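Local coordinates for protein elongation factor G (Thermus thermophilus, PDB 2DY1) that binds GTP and a magnesium ion and probably acts as a translational GTPase in the elongation stage of protein synthesis, at residues 114-119 against 150-155. Sequence-based numbering, arbitrary orientation.
Sequences GTERAW and RSTLGP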
loop_
_atom_site.group_PDB
_atom_site.type_symbol
_atom_site.label_atom_id
_atom_site.label_comp_id
_atom_site.label_asym_id
_atom_site.label_seq_id
_atom_site.Cartn_x
_atom_site.Cartn_y
_atom_site.Cartn_z
ATOM N N GLY A 114 6.944 1.561 -10.970
ATOM C CA GLY A 114 7.191 0.857 -9.718
ATOM C C GLY A 114 8.553 1.160 -9.123
ATOM O O GLY A 114 8.752 1.068 -7.904
ATOM N N THR A 115 9.505 1.507 -9.988
ATOM C CA THR A 115 10.855 1.846 -9.570
ATOM C C THR A 115 10.765 3.180 -8.829
ATOM O O THR A 115 11.301 3.330 -7.738
ATOM C CB THR A 115 11.789 2.045 -10.792
ATOM O OG1 THR A 115 11.571 1.000 -11.750
ATOM C CG2 THR A 115 13.238 2.027 -10.352
ATOM N N GLU A 116 10.081 4.143 -9.444
ATOM C CA GLU A 116 9.916 5.465 -8.849
ATOM C C GLU A 116 9.199 5.407 -7.509
ATOM O O GLU A 116 9.585 6.097 -6.577
ATOM C CB GLU A 116 9.135 6.384 -9.800
ATOM C CG GLU A 116 9.940 6.856 -10.993
ATOM C CD GLU A 116 10.937 7.957 -10.640
ATOM O OE1 GLU A 116 11.147 8.232 -9.436
ATOM O OE2 GLU A 116 11.516 8.549 -11.576
ATOM N N ARG A 117 8.152 4.594 -7.414
ATOM C CA ARG A 117 7.424 4.510 -6.150
ATOM C C ARG A 117 8.324 4.049 -5.009
ATOM O O ARG A 117 8.300 4.625 -3.917
ATOM C CB ARG A 117 6.258 3.533 -6.230
ATOM C CG ARG A 117 5.140 3.843 -7.204
ATOM C CD ARG A 117 3.998 2.915 -6.845
ATOM N NE ARG A 117 3.150 2.498 -7.957
ATOM C CZ ARG A 117 3.215 1.362 -8.632
ATOM N NH1 ARG A 117 4.134 0.487 -8.322
ATOM N NH2 ARG A 117 2.345 1.119 -9.599
ATOM N N ALA A 118 9.097 2.993 -5.245
ATOM C CA ALA A 118 9.977 2.486 -4.194
ATOM C C ALA A 118 11.068 3.511 -3.892
ATOM O O ALA A 118 11.427 3.718 -2.734
ATOM C CB ALA A 118 10.594 1.157 -4.619
ATOM N N TRP A 119 11.606 4.137 -4.941
ATOM C CA TRP A 119 12.655 5.146 -4.781
ATOM C C TRP A 119 12.176 6.298 -3.890
ATOM O O TRP A 119 12.888 6.744 -2.990
ATOM C CB TRP A 119 13.045 5.692 -6.156
ATOM C CG TRP A 119 14.275 6.553 -6.149
ATOM C CD1 TRP A 119 14.339 7.912 -5.996
ATOM C CD2 TRP A 119 15.615 6.102 -6.308
ATOM N NE1 TRP A 119 15.646 8.331 -6.052
ATOM C CE2 TRP A 119 16.453 7.239 -6.242
ATOM C CE3 TRP A 119 16.195 4.844 -6.506
ATOM C CZ2 TRP A 119 17.843 7.150 -6.364
ATOM C CZ3 TRP A 119 17.576 4.752 -6.627
ATOM C CH2 TRP A 119 18.385 5.904 -6.554
ATOM N N ARG A 150 20.887 8.896 -14.650
ATOM C CA ARG A 150 21.385 10.189 -14.183
ATOM C C ARG A 150 20.299 11.261 -14.337
ATOM O O ARG A 150 20.095 12.097 -13.446
ATOM C CB ARG A 150 22.640 10.582 -14.964
ATOM C CG ARG A 150 23.301 11.858 -14.436
ATOM C CD ARG A 150 24.653 12.099 -15.106
ATOM N NE ARG A 150 25.638 11.065 -14.788
ATOM C CZ ARG A 150 26.126 10.837 -13.570
ATOM N NH1 ARG A 150 25.725 11.567 -12.534
ATOM N NH2 ARG A 150 27.026 9.880 -13.388
ATOM N N SER A 151 19.595 11.225 -15.464
ATOM C CA SER A 151 18.539 12.195 -15.736
ATOM C C SER A 151 17.375 12.095 -14.763
ATOM O O SER A 151 16.789 13.103 -14.374
ATOM C CB SER A 151 17.980 12.001 -17.153
ATOM O OG SER A 151 18.949 12.290 -18.141
ATOM N N THR A 152 17.043 10.871 -14.381
ATOM C CA THR A 152 15.907 10.613 -13.509
ATOM C C THR A 152 16.186 10.564 -12.014
ATOM O O THR A 152 15.397 11.079 -11.215
ATOM C CB THR A 152 15.232 9.292 -13.924
ATOM O OG1 THR A 152 14.796 9.399 -15.283
ATOM C CG2 THR A 152 14.033 8.993 -13.047
ATOM N N LEU A 153 17.296 9.944 -11.631
ATOM C CA LEU A 153 17.638 9.796 -10.217
ATOM C C LEU A 153 18.691 10.767 -9.686
ATOM O O LEU A 153 18.776 11.006 -8.476
ATOM C CB LEU A 153 18.091 8.358 -9.960
ATOM C CG LEU A 153 17.130 7.309 -10.530
ATOM C CD1 LEU A 153 17.682 5.914 -10.261
ATOM C CD2 LEU A 153 15.748 7.483 -9.927
ATOM N N GLY A 154 19.520 11.309 -10.565
ATOM C CA GLY A 154 20.511 12.250 -10.093
ATOM C C GLY A 154 21.942 11.766 -9.992
ATOM O O GLY A 154 22.486 11.217 -10.955
ATOM N N PRO A 155 22.575 11.943 -8.819
ATOM C CA PRO A 155 23.958 11.548 -8.586
ATOM C C PRO A 155 24.304 10.063 -8.553
ATOM O O PRO A 155 24.797 9.551 -7.555
ATOM C CB PRO A 155 24.312 12.285 -7.293
ATOM C CG PRO A 155 23.022 12.272 -6.552
ATOM C CD PRO A 155 21.981 12.542 -7.606
HETATM O O HOH W 1 16.858 11.046 -6.582
#
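A single water links Trp119 to Leu153: it accepts from Trp119 NE1 at 3.0 Å and donates to Leu153 O at 2.7 Å. No direct hydrogen bond joins segments 114-119 and 150-155. Beside this bridge, Leu153 lies over one face of the indole. Leu153 CD2 stands 3.8 Å from the centroid of the Trp119 five-membered ring and 12° off the ring normal, the geometry of a CH-pi contact. Leu153 CD1 reaches the six-membered ring, 3.8 Å from Trp119 CZ3, so the two methyls divide the bicycle between them. Having CG anti to the backbone N (chi1 -170°) sets the Trp119 indole face against Leu153. The two helices, 113-124 and 142-153, belong to the P-loop GTP-binding domain, whose strand 129-134 lies between them in sequence; Trp119 also meets Val103 of strand 100-106, the cation of Arg129 and, edge-to-face, Tyr248. Substituting a leucine for Trp119 would probably leave the water without its indole donor and the Leu153 methyls without a flat surface to rest on. The bent chain of Glu116 carries its carboxylate up to the methyl of Thr152, although the 2.9 Å from Glu116 OE2 to Thr152 CG2 is too short to be trusted in detail. Helix 142-153 ends directly after Leu153, where Gly154 takes a positive phi of 105°.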